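Local coordinates for DSBA-like thioredoxin domain-containing protein (Pseudomonas aeruginosa PAO1, PDB 5HFI), which is a cytosolic disulfide reductase of the thioredoxin superfamily, related to DsbA, that binds glutathione, at residues A[9-14]-A[181-186]; A[94-99]-A[163-168]; A[109-114]-A[143-148]; A[27-32]-A[204-209]. All blocks are in the same frame, centred on the assembly; numbering follows the deposited sequence.

Contact 1. Residues A[9-14]-A[181-186]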
loop_
_atom_site.group_PDB
_atom_site.type_symbol
_atom_site.label_atom_id
_atom_site.label_comp_id
_atom_site.label_asym_id
_atom_site.label_seq_id
_atom_site.Cartn_x
_atom_site.Cartn_y
_atom_site.Cartn_z
ATOM N N LEU A 9 -11.450 -3.223 9.771
ATOM C CA LEU A 9 -10.951 -3.821 8.542
ATOM C C LEU A 9 -9.430 -3.745 8.543
ATOM O O LEU A 9 -8.859 -2.649 8.515
ATOM C CB LEU A 9 -11.518 -3.113 7.312
ATOM C CG LEU A 9 -11.011 -3.656 5.974
ATOM C CD1 LEU A 9 -11.549 -5.059 5.727
ATOM C CD2 LEU A 9 -11.382 -2.725 4.831
ATOM N N HIS A 10 -8.782 -4.902 8.583
ATOM C CA HIS A 10 -7.331 -4.970 8.534
ATOM C C HIS A 10 -6.888 -5.158 7.090
ATOM O O HIS A 10 -7.422 -6.015 6.379
ATOM C CB HIS A 10 -6.813 -6.112 9.407
ATOM C CG HIS A 10 -7.163 -5.970 10.857
ATOM N ND1 HIS A 10 -6.329 -5.355 11.766
ATOM C CD2 HIS A 10 -8.251 -6.369 11.558
ATOM C CE1 HIS A 10 -6.889 -5.373 12.962
ATOM N NE2 HIS A 10 -8.055 -5.985 12.864
ATOM N N TYR A 11 -5.920 -4.352 6.659
ATOM C CA TYR A 11 -5.413 -4.386 5.290
ATOM C C TYR A 11 -3.926 -4.713 5.331
ATOM O O TYR A 11 -3.117 -3.892 5.776
ATOM C CB TYR A 11 -5.668 -3.058 4.577
ATOM C CG TYR A 11 -5.138 -2.994 3.157
ATOM C CD1 TYR A 11 -4.610 -1.816 2.648
ATOM C CD2 TYR A 11 -5.168 -4.109 2.327
ATOM C CE1 TYR A 11 -4.128 -1.745 1.353
ATOM C CE2 TYR A 11 -4.685 -4.047 1.028
ATOM C CZ TYR A 11 -4.165 -2.861 0.550
ATOM O OH TYR A 11 -3.683 -2.786 -0.735
ATOM N N LEU A 12 -3.575 -5.916 4.880
ATOM C CA LEU A 12 -2.184 -6.321 4.711
ATOM C C LEU A 12 -1.748 -5.973 3.293
ATOM O O LEU A 12 -2.315 -6.485 2.321
ATOM C CB LEU A 12 -2.021 -7.816 4.977
ATOM C CG LEU A 12 -1.999 -8.258 6.440
ATOM C CD1 LEU A 12 -2.473 -9.696 6.571
ATOM C CD2 LEU A 12 -0.593 -8.103 7.005
ATOM N N TYR A 13 -0.733 -5.119 3.177
ATOM C CA TYR A 13 -0.350 -4.539 1.901
ATOM C C TYR A 13 1.167 -4.535 1.771
ATOM O O TYR A 13 1.902 -4.787 2.731
ATOM C CB TYR A 13 -0.866 -3.101 1.767
ATOM C CG TYR A 13 -0.091 -2.142 2.645
ATOM C CD1 TYR A 13 0.967 -1.399 2.132
ATOM C CD2 TYR A 13 -0.395 -2.001 3.992
ATOM C CE1 TYR A 13 1.692 -0.543 2.928
ATOM C CE2 TYR A 13 0.321 -1.137 4.798
ATOM C CZ TYR A 13 1.366 -0.412 4.258
ATOM O OH TYR A 13 2.087 0.445 5.051
ATOM N N ASP A 14 1.628 -4.217 0.560
ATOM C CA ASP A 14 3.003 -3.803 0.357
ATOM C C ASP A 14 3.002 -2.735 -0.725
ATOM O O ASP A 14 2.342 -2.917 -1.765
ATOM C CB ASP A 14 3.928 -4.941 -0.049
ATOM C CG ASP A 14 5.375 -4.523 -0.053
ATOM O OD1 ASP A 14 5.861 -4.063 -1.111
ATOM O OD2 ASP A 14 6.011 -4.617 1.020
ATOM N N PRO A 181 -2.783 -8.313 -2.005
ATOM C CA PRO A 181 -3.526 -7.720 -0.889
ATOM C C PRO A 181 -4.264 -8.764 -0.064
ATOM O O PRO A 181 -4.677 -9.780 -0.615
ATOM C CB PRO A 181 -4.534 -6.803 -1.585
ATOM C CG PRO A 181 -4.682 -7.369 -2.942
ATOM C CD PRO A 181 -3.359 -7.946 -3.304
ATOM N N THR A 182 -4.430 -8.513 1.233
ATOM C CA THR A 182 -5.270 -9.349 2.084
ATOM C C THR A 182 -6.083 -8.446 2.996
ATOM O O THR A 182 -5.518 -7.604 3.702
ATOM C CB THR A 182 -4.437 -10.337 2.910
ATOM O OG1 THR A 182 -3.769 -11.259 2.037
ATOM C CG2 THR A 182 -5.326 -11.116 3.870
ATOM N N PHE A 183 -7.403 -8.610 2.967
ATOM C CA PHE A 183 -8.318 -7.882 3.835
ATOM C C PHE A 183 -8.945 -8.843 4.835
ATOM O O PHE A 183 -9.380 -9.939 4.466
ATOM C CB PHE A 183 -9.430 -7.197 3.034
ATOM C CG PHE A 183 -8.988 -5.966 2.293
ATOM C CD1 PHE A 183 -8.887 -4.750 2.947
ATOM C CD2 PHE A 183 -8.705 -6.018 0.938
ATOM C CE1 PHE A 183 -8.497 -3.608 2.266
ATOM C CE2 PHE A 183 -8.315 -4.878 0.251
ATOM C CZ PHE A 183 -8.210 -3.674 0.917
ATOM N N ALA A 184 -9.004 -8.427 6.097
ATOM C CA ALA A 184 -9.617 -9.240 7.138
ATOM C C ALA A 184 -10.486 -8.354 8.015
ATOM O O ALA A 184 -10.051 -7.281 8.440
ATOM C CB ALA A 184 -8.560 -9.960 7.984
ATOM N N LEU A 185 -11.708 -8.805 8.276
ATOM C CA LEU A 185 -12.674 -8.059 9.070
ATOM C C LEU A 185 -12.680 -8.600 10.494
ATOM O O LEU A 185 -12.795 -9.812 10.699
ATOM C CB LEU A 185 -14.068 -8.167 8.449
ATOM C CG LEU A 185 -15.072 -7.035 8.665
ATOM C CD1 LEU A 185 -14.468 -5.693 8.286
ATOM C CD2 LEU A 185 -16.332 -7.301 7.854
ATOM N N GLU A 186 -12.547 -7.708 11.473
ATOM C CA GLU A 186 -12.557 -8.088 12.880
ATOM C C GLU A 186 -13.838 -7.600 13.539
ATOM O O GLU A 186 -14.151 -6.406 13.491
ATOM C CB GLU A 186 -11.346 -7.529 13.629
ATOM C CG GLU A 186 -11.312 -7.979 15.087
ATOM C CD GLU A 186 -10.136 -7.423 15.862
ATOM O OE1 GLU A 186 -9.645 -6.330 15.507
ATOM O OE2 GLU A 186 -9.706 -8.079 16.835
#
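Tyr11 holds CG anti to its backbone N (chi1 178°), whereas Phe183 holds CG anti to its carbonyl carbon (chi1 -75°); from these two starts the rings meet as an offset stack, planes at 8° and centroids 4.4 Å apart. The overlap is partial: Phe183 CZ lies over the rim of one Tyr11 face, 3.4 Å from Tyr11 CD2, and Tyr13 CB sits over the opposite face, toward its rim. At the Tyr11 edge sits CB of Pro181. The cis peptide before Pro181, beside Trp19 and Cys20, is the cis-proline feature of the thioredoxin fold, next to the CxxC site, and Pro181 touches the bound glutathione. Leu9 CD2 continues the apolar row, 3.7 Å from Phe183 CD1. The backbones are antiparallel, and the hydrogen-bonded pairs His10-Ala184 and Leu12-Thr182 each make two bonds. On the face carrying His10, its NE2 donates to Glu186 OE1 at 3.1 Å. That oxygen lies in the imidazole plane, yet the ring approaches from above the carboxylate plane; ND1 is bonded to His41 NE2. Strand 8-13 also bonds to strand 37-42, and strand 182-186 has strand 191-193 on its other flank, while Tyr11 packs on helix 18-22.

Contact 2. Residues A[94-99]-A[163-168]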
loop_
_atom_site.group_PDB
_atom_site.type_symbol
_atom_site.label_atom_id
_atom_site.label_comp_id
_atom_site.label_asym_id
_atom_site.label_seq_id
_atom_site.Cartn_x
_atom_site.Cartn_y
_atom_site.Cartn_z
ATOM N N ASP A 94 12.697 -1.361 -2.912
ATOM C CA ASP A 94 12.862 -1.604 -1.485
ATOM C C ASP A 94 11.558 -1.230 -0.798
ATOM O O ASP A 94 11.151 -0.065 -0.835
ATOM C CB ASP A 94 14.029 -0.775 -0.934
ATOM C CG ASP A 94 14.407 -1.147 0.493
ATOM O OD1 ASP A 94 15.474 -0.681 0.963
ATOM O OD2 ASP A 94 13.638 -1.890 1.147
ATOM N N SER A 95 10.908 -2.212 -0.169
ATOM C CA SER A 95 9.610 -1.958 0.450
ATOM C C SER A 95 9.723 -1.219 1.776
ATOM O O SER A 95 8.716 -0.693 2.265
ATOM C CB SER A 95 8.866 -3.277 0.665
ATOM O OG SER A 95 8.527 -3.881 -0.572
ATOM N N ALA A 96 10.922 -1.164 2.366
ATOM C CA ALA A 96 11.038 -0.606 3.714
ATOM C C ALA A 96 10.844 0.904 3.740
ATOM O O ALA A 96 10.025 1.380 4.549
ATOM C CB ALA A 96 12.371 -1.024 4.343
ATOM N N PRO A 97 11.524 1.708 2.925
ATOM C CA PRO A 97 11.351 3.169 3.018
ATOM C C PRO A 97 9.914 3.607 2.770
ATOM O O PRO A 97 9.386 4.405 3.559
ATOM C CB PRO A 97 12.322 3.719 1.959
ATOM C CG PRO A 97 13.373 2.656 1.852
ATOM C CD PRO A 97 12.629 1.361 2.004
ATOM N N PRO A 98 9.233 3.133 1.713
ATOM C CA PRO A 98 7.836 3.569 1.544
ATOM C C PRO A 98 6.935 3.130 2.681
ATOM O O PRO A 98 5.991 3.851 3.025
ATOM C CB PRO A 98 7.406 2.925 0.217
ATOM C CG PRO A 98 8.416 1.921 -0.090
ATOM C CD PRO A 98 9.686 2.368 0.537
ATOM N N THR A 99 7.175 1.953 3.264
ATOM C CA THR A 99 6.361 1.548 4.404
ATOM C C THR A 99 6.603 2.463 5.599
ATOM O O THR A 99 5.654 2.854 6.290
ATOM C CB THR A 99 6.635 0.090 4.773
ATOM O OG1 THR A 99 6.396 -0.744 3.631
ATOM C CG2 THR A 99 5.714 -0.352 5.905
ATOM N N ALA A 163 9.493 -3.734 13.987
ATOM C CA ALA A 163 8.411 -4.250 14.822
ATOM C C ALA A 163 7.091 -4.308 14.060
ATOM O O ALA A 163 6.288 -5.222 14.279
ATOM C CB ALA A 163 8.259 -3.388 16.075
ATOM N N HIS A 164 6.850 -3.340 13.171
ATOM C CA HIS A 164 5.644 -3.358 12.349
ATOM C C HIS A 164 5.656 -4.535 11.381
ATOM O O HIS A 164 4.643 -5.229 11.226
ATOM C CB HIS A 164 5.519 -2.037 11.587
ATOM C CG HIS A 164 4.245 -1.899 10.809
ATOM N ND1 HIS A 164 3.030 -1.649 11.410
ATOM C CD2 HIS A 164 4.001 -1.956 9.478
ATOM C CE1 HIS A 164 2.091 -1.566 10.484
ATOM N NE2 HIS A 164 2.653 -1.749 9.303
ATOM N N PHE A 165 6.793 -4.769 10.717
ATOM C CA PHE A 165 6.920 -5.913 9.817
ATOM C C PHE A 165 6.677 -7.225 10.554
ATOM O O PHE A 165 5.957 -8.102 10.066
ATOM C CB PHE A 165 8.308 -5.929 9.174
ATOM C CG PHE A 165 8.465 -4.975 8.028
ATOM C CD1 PHE A 165 9.725 -4.563 7.631
ATOM C CD2 PHE A 165 7.361 -4.493 7.346
ATOM C CE1 PHE A 165 9.886 -3.690 6.575
ATOM C CE2 PHE A 165 7.514 -3.615 6.291
ATOM C CZ PHE A 165 8.781 -3.215 5.902
ATOM N N ALA A 166 7.299 -7.387 11.725
ATOM C CA ALA A 166 7.136 -8.622 12.484
ATOM C C ALA A 166 5.684 -8.827 12.889
ATOM O O ALA A 166 5.156 -9.940 12.798
ATOM C CB ALA A 166 8.040 -8.604 13.717
ATOM N N ASP A 167 5.024 -7.754 13.330
ATOM C CA ASP A 167 3.607 -7.830 13.666
ATOM C C ASP A 167 2.773 -8.234 12.455
ATOM O O ASP A 167 1.887 -9.090 12.560
ATOM C CB ASP A 167 3.142 -6.481 14.223
ATOM C CG ASP A 167 1.771 -6.553 14.868
ATOM O OD1 ASP A 167 0.806 -6.025 14.269
ATOM O OD2 ASP A 167 1.664 -7.129 15.974
ATOM N N SER A 168 3.042 -7.628 11.295
ATOM C CA SER A 168 2.266 -7.940 10.098
ATOM C C SER A 168 2.458 -9.388 9.671
ATOM O O SER A 168 1.495 -10.064 9.291
ATOM C CB SER A 168 2.651 -7.001 8.956
ATOM O OG SER A 168 2.369 -5.646 9.269
#
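The start of helix 96-109 meets helix 159-174 in the helical part of this DsbA-like protein, and Phe165 carries most of the contact. Its ring points at Thr99 tip to tip: Phe165 CE2 lies 3.7 Å from Thr99 CG2, while Phe165 CZ is 4.1 Å from Ala96 CA, which sits at the ring edge near its plane. Ala96 CB adds a looser apolar touch. Thr99 CG2, anti to the backbone N (chi1 -57° to OG1), also lies 4.3 Å from His164 CD2. No hydrogen bond crosses between the segments; several polar groups are bonded within a segment or to the rest of the fold. Asp94 OD2 accepts from Ala96 N at 3.1 Å, a capping bond at the helix start that meets the oxygen from above the carboxylate plane. Ser95 O is gripped twice, by Thr99 N and by Thr99 OG1 (2.7 Å), which reach it from opposite faces of the carbonyl plane. The geometry is consistent with the hydroxyl bond holding the threonine rotamer that directs CG2 at Phe165. His164 NE2 is bonded to Gly42 N, which connects helix 159-174 to the sheet side of the molecule. The contact joins two helices of the helical portion that DsbA-like proteins carry inserted in the thioredoxin fold.

Contact 3. Residues A[109-114]-A[143-148]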
loop_
_atom_site.group_PDB
_atom_site.type_symbol
_atom_site.label_atom_id
_atom_site.label_comp_id
_atom_site.label_asym_id
_atom_site.label_seq_id
_atom_site.Cartn_x
_atom_site.Cartn_y
_atom_site.Cartn_z
ATOM N N ASP A 109 -0.173 12.428 11.372
ATOM C CA ASP A 109 -1.403 13.092 10.965
ATOM C C ASP A 109 -2.542 12.118 10.692
ATOM O O ASP A 109 -3.591 12.546 10.192
ATOM C CB ASP A 109 -1.139 13.946 9.715
ATOM C CG ASP A 109 -1.784 15.314 9.791
ATOM O OD1 ASP A 109 -2.833 15.440 10.444
ATOM O OD2 ASP A 109 -1.247 16.267 9.189
ATOM N N GLY A 110 -2.381 10.834 11.003
ATOM C CA GLY A 110 -3.400 9.859 10.655
ATOM C C GLY A 110 -3.660 9.762 9.170
ATOM O O GLY A 110 -4.790 9.479 8.759
ATOM N N LEU A 111 -2.639 9.998 8.346
ATOM C CA LEU A 111 -2.769 9.997 6.895
ATOM C C LEU A 111 -2.068 8.802 6.256
ATOM O O LEU A 111 -1.536 8.912 5.148
ATOM C CB LEU A 111 -2.222 11.300 6.316
ATOM C CG LEU A 111 -3.032 12.564 6.605
ATOM C CD1 LEU A 111 -2.323 13.783 6.058
ATOM C CD2 LEU A 111 -4.417 12.445 6.001
ATOM N N GLY A 112 -2.061 7.660 6.946
ATOM C CA GLY A 112 -1.395 6.484 6.407
ATOM C C GLY A 112 -1.986 6.032 5.084
ATOM O O GLY A 112 -1.265 5.824 4.106
ATOM N N ALA A 113 -3.312 5.882 5.037
ATOM C CA ALA A 113 -3.960 5.418 3.813
ATOM C C ALA A 113 -3.764 6.408 2.671
ATOM O O ALA A 113 -3.532 6.006 1.524
ATOM C CB ALA A 113 -5.448 5.177 4.066
ATOM N N ALA A 114 -3.854 7.709 2.964
ATOM C CA ALA A 114 -3.631 8.712 1.928
ATOM C C ALA A 114 -2.188 8.690 1.444
ATOM O O ALA A 114 -1.924 8.877 0.252
ATOM C CB ALA A 114 -4.001 10.102 2.446
ATOM N N LEU A 143 1.444 16.455 0.727
ATOM C CA LEU A 143 0.270 16.232 1.559
ATOM C C LEU A 143 0.199 17.181 2.747
ATOM O O LEU A 143 -0.682 17.022 3.597
ATOM C CB LEU A 143 0.234 14.782 2.055
ATOM C CG LEU A 143 0.204 13.671 0.996
ATOM C CD1 LEU A 143 -0.114 12.335 1.637
ATOM C CD2 LEU A 143 -0.798 13.967 -0.098
ATOM N N GLY A 144 1.097 18.156 2.826
ATOM C CA GLY A 144 1.036 19.126 3.901
ATOM C C GLY A 144 1.594 18.630 5.214
ATOM O O GLY A 144 1.044 18.947 6.274
ATOM N N LEU A 145 2.662 17.833 5.177
ATOM C CA LEU A 145 3.325 17.362 6.388
ATOM C C LEU A 145 4.762 17.870 6.504
ATOM O O LEU A 145 5.530 17.339 7.312
ATOM C CB LEU A 145 3.307 15.824 6.454
ATOM C CG LEU A 145 2.063 14.948 6.719
ATOM C CD1 LEU A 145 0.733 15.616 6.370
ATOM C CD2 LEU A 145 2.184 13.592 6.005
ATOM N N GLY A 146 5.135 18.903 5.738
ATOM C CA GLY A 146 6.527 19.335 5.690
ATOM C C GLY A 146 7.127 19.692 7.038
ATOM O O GLY A 146 8.349 19.643 7.210
ATOM N N GLU A 147 6.290 20.058 8.007
ATOM C CA GLU A 147 6.757 20.376 9.355
ATOM C C GLU A 147 6.687 19.113 10.203
ATOM O O GLU A 147 5.626 18.751 10.717
ATOM C CB GLU A 147 5.930 21.503 9.963
ATOM C CG GLU A 147 6.338 21.869 11.380
ATOM C CD GLU A 147 7.794 22.289 11.484
ATOM O OE1 GLU A 147 8.662 21.406 11.649
ATOM O OE2 GLU A 147 8.071 23.503 11.398
ATOM N N GLY A 148 7.822 18.432 10.342
ATOM C CA GLY A 148 7.942 17.280 11.212
ATOM C C GLY A 148 8.001 15.938 10.511
ATOM O O GLY A 148 8.380 14.950 11.151
#
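Leu111 and Leu145 meet obliquely through their CD1 methyls, 3.6 Å apart, and this is the one apolar side-chain pair across the contact. Both leucines hold CG anti to the carbonyl carbon (chi1 -69° for Leu111, -71° for Leu145), and their CB atoms face the opposing segment. Asp109 brings its OD2 up to the same methyl, 3.5 Å from Leu145 CD1, which therefore meets a carboxylate oxygen as well as a leucine methyl. Leu143 points at the first turn of helix 112-124, where its CD1 comes 4.1 Å from Ala114 O. No hydrogen bond joins the segments, and the 189 Å² buried between them agrees with a modest surface contact. The leucines stand on two helix boundaries. Gly144, with positive phi, is the C-prime residue of a Schellman motif that ends helix 133-142, with Leu145 N bonded to Gly140 O and Gly144 N to Ala141 O. In the facing segment Gly110, also of positive phi, follows helix 96-109, and Leu111 takes the N-cap position of helix 112-124. The short link between helices 96-109 and 112-124 thus rests on the Schellman-terminated end of helix 133-142, in the helical part of a DsbA-like thioredoxin fold.

Contact 4. Residues A[27-32]-A[204-209]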
loop_
_atom_site.group_PDB
_atom_site.type_symbol
_atom_site.label_atom_id
_atom_site.label_comp_id
_atom_site.label_asym_id
_atom_site.label_seq_id
_atom_site.Cartn_x
_atom_site.Cartn_y
_atom_site.Cartn_z
ATOM N N LEU A 27 -9.363 0.179 -0.856
ATOM C CA LEU A 27 -8.975 0.844 0.384
ATOM C C LEU A 27 -9.616 2.222 0.488
ATOM O O LEU A 27 -10.079 2.619 1.564
ATOM C CB LEU A 27 -7.453 0.951 0.474
ATOM C CG LEU A 27 -6.910 1.670 1.710
ATOM C CD1 LEU A 27 -7.379 0.974 2.983
ATOM C CD2 LEU A 27 -5.392 1.738 1.660
ATOM N N ALA A 28 -9.659 2.966 -0.622
ATOM C CA ALA A 28 -10.282 4.285 -0.600
ATOM C C ALA A 28 -11.769 4.184 -0.286
ATOM O O ALA A 28 -12.298 4.971 0.508
ATOM C CB ALA A 28 -10.060 4.995 -1.936
ATOM N N ALA A 29 -12.457 3.216 -0.894
ATOM C CA ALA A 29 -13.879 3.037 -0.622
ATOM C C ALA A 29 -14.116 2.599 0.818
ATOM O O ALA A 29 -15.097 3.014 1.445
ATOM C CB ALA A 29 -14.475 2.023 -1.597
ATOM N N ALA A 30 -13.225 1.762 1.360
ATOM C CA ALA A 30 -13.383 1.307 2.738
ATOM C C ALA A 30 -13.253 2.463 3.719
ATOM O O ALA A 30 -13.959 2.508 4.734
ATOM C CB ALA A 30 -12.355 0.225 3.056
ATOM N N CYS A 31 -12.361 3.412 3.434
ATOM C CA CYS A 31 -12.163 4.553 4.319
ATOM C C CYS A 31 -13.336 5.523 4.315
ATOM O O CYS A 31 -13.320 6.482 5.093
ATOM C CB CYS A 31 -10.878 5.290 3.939
ATOM S SG CYS A 31 -9.383 4.337 4.264
ATOM N N GLU A 32 -14.347 5.301 3.477
ATOM C CA GLU A 32 -15.531 6.147 3.433
ATOM C C GLU A 32 -16.715 5.550 4.180
ATOM O O GLU A 32 -17.765 6.194 4.259
ATOM C CB GLU A 32 -15.928 6.419 1.978
ATOM C CG GLU A 32 -14.843 7.084 1.150
ATOM C CD GLU A 32 -15.071 6.915 -0.339
ATOM O OE1 GLU A 32 -16.104 6.325 -0.720
ATOM O OE2 GLU A 32 -14.216 7.368 -1.129
ATOM N N ASP A 204 -17.570 -0.008 -5.721
ATOM C CA ASP A 204 -18.923 0.229 -5.225
ATOM C C ASP A 204 -19.519 -1.035 -4.611
ATOM O O ASP A 204 -20.187 -0.969 -3.573
ATOM C CB ASP A 204 -19.814 0.752 -6.351
ATOM C CG ASP A 204 -19.397 2.129 -6.832
ATOM O OD1 ASP A 204 -19.462 2.379 -8.054
ATOM O OD2 ASP A 204 -19.005 2.963 -5.988
ATOM N N ASP A 205 -19.309 -2.188 -5.255
ATOM C CA ASP A 205 -19.677 -3.465 -4.646
ATOM C C ASP A 205 -18.999 -3.628 -3.292
ATOM O O ASP A 205 -19.626 -4.045 -2.311
ATOM C CB ASP A 205 -19.282 -4.624 -5.566
ATOM C CG ASP A 205 -20.321 -4.928 -6.624
ATOM O OD1 ASP A 205 -21.211 -4.086 -6.866
ATOM O OD2 ASP A 205 -20.236 -6.021 -7.225
ATOM N N TRP A 206 -17.705 -3.304 -3.232
ATOM C CA TRP A 206 -16.927 -3.463 -2.009
ATOM C C TRP A 206 -17.466 -2.584 -0.886
ATOM O O TRP A 206 -17.625 -3.043 0.250
ATOM C CB TRP A 206 -15.460 -3.150 -2.317
ATOM C CG TRP A 206 -14.511 -3.141 -1.155
ATOM C CD1 TRP A 206 -13.948 -2.042 -0.565
ATOM C CD2 TRP A 206 -13.975 -4.281 -0.471
ATOM N NE1 TRP A 206 -13.111 -2.430 0.453
ATOM C CE2 TRP A 206 -13.111 -3.797 0.532
ATOM C CE3 TRP A 206 -14.153 -5.662 -0.598
ATOM C CZ2 TRP A 206 -12.422 -4.646 1.399
ATOM C CZ3 TRP A 206 -13.468 -6.504 0.264
ATOM C CH2 TRP A 206 -12.616 -5.991 1.250
ATOM N N ARG A 207 -17.756 -1.316 -1.186
ATOM C CA ARG A 207 -18.317 -0.430 -0.172
ATOM C C ARG A 207 -19.653 -0.958 0.340
ATOM O O ARG A 207 -19.892 -0.996 1.553
ATOM C CB ARG A 207 -18.472 0.980 -0.740
ATOM C CG ARG A 207 -18.771 2.038 0.307
ATOM C CD ARG A 207 -19.160 3.364 -0.333
ATOM N NE ARG A 207 -18.057 3.970 -1.072
ATOM C CZ ARG A 207 -17.956 3.967 -2.397
ATOM N NH1 ARG A 207 -18.895 3.382 -3.131
ATOM N NH2 ARG A 207 -16.919 4.550 -2.989
ATOM N N ALA A 208 -20.526 -1.396 -0.571
ATOM C CA ALA A 208 -21.822 -1.928 -0.162
ATOM C C ALA A 208 -21.663 -3.201 0.658
ATOM O O ALA A 208 -22.409 -3.429 1.617
ATOM C CB ALA A 208 -22.693 -2.184 -1.392
ATOM N N PHE A 209 -20.695 -4.045 0.294
ATOM C CA PHE A 209 -20.446 -5.251 1.074
ATOM C C PHE A 209 -20.058 -4.908 2.507
ATOM O O PHE A 209 -20.563 -5.519 3.457
ATOM C CB PHE A 209 -19.361 -6.092 0.401
ATOM C CG PHE A 209 -18.921 -7.275 1.213
ATOM C CD1 PHE A 209 -19.637 -8.459 1.176
ATOM C CD2 PHE A 209 -17.785 -7.207 2.004
ATOM C CE1 PHE A 209 -19.232 -9.553 1.919
ATOM C CE2 PHE A 209 -17.378 -8.295 2.751
ATOM C CZ PHE A 209 -18.102 -9.470 2.706
HETATM O O HOH W 1 -14.041 5.892 -3.262
#
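The end of helix 24-30 approaches helix 203-215 with Ala29 CA and Arg207 CA 5.6 Å apart, a close pass between two helices of the thioredoxin-like fold, clasped by a salt-bridge network of Glu32, Arg207 and Asp204. Alanines line the approach: Ala29 CB lies over one face of the Arg207 guanidinium, and Ala30 CB meets the edge of the Trp206 indole at NE1, 3.8 Å away. Ala29 CB also faces that edge, 4.2 Å from Trp206 CD1. Beyond the contact Trp206 packs on Leu194, and its ring meets Tyr199 edge-to-face. Arg207 runs out with CG anti to the backbone N (chi1 -168°) and bends at chi3, which turns NE out of the extended course. It grips Glu32 side-on, Arg207 NE and NH2 both reaching Glu32 OE1, at 3.1 Å and 3.0 Å. The carboxylate and guanidinium planes are nearly parallel, 2° apart, but stepped, with OE1 tilted out of the guanidinium plane, and both N-H...O bonds are clearly bent. Arg207 NH1 serves Asp204 OD2 at 2.9 Å, using that oxygen's anti lone pair. A water completes the clasp, donating to Glu32 OE2 at 2.6 Å and weakly accepting from Arg207 NH2.

How the contacts relate
Contacts 2 and 4 both touch the strand pair of contact 1; contact 3 does not, its nearest atoms staying about 6 Å away. Contact 2 meets it through Asp14 OD1 and Ser95 OG, 2.7 Å apart and probably hydrogen-bonded. Contact 4 packs on the sheet face of Leu9, Tyr11 and Phe183, with Leu9 CD2 3.6 Å from Ala30 CB and Phe183 CG 3.8 Å from Trp206 CH2. Contacts 2 and 4 lie on opposite sides of the chain's centre. Contact 3 meets contact 4 at Ala113 CB and Cys31 SG, 4.0 Å apart. Glutathione touches contact 1 at Pro181. The Ser95 side chain is about 7 Å from that of Cys17, the residue seen covalently bound to glutathione.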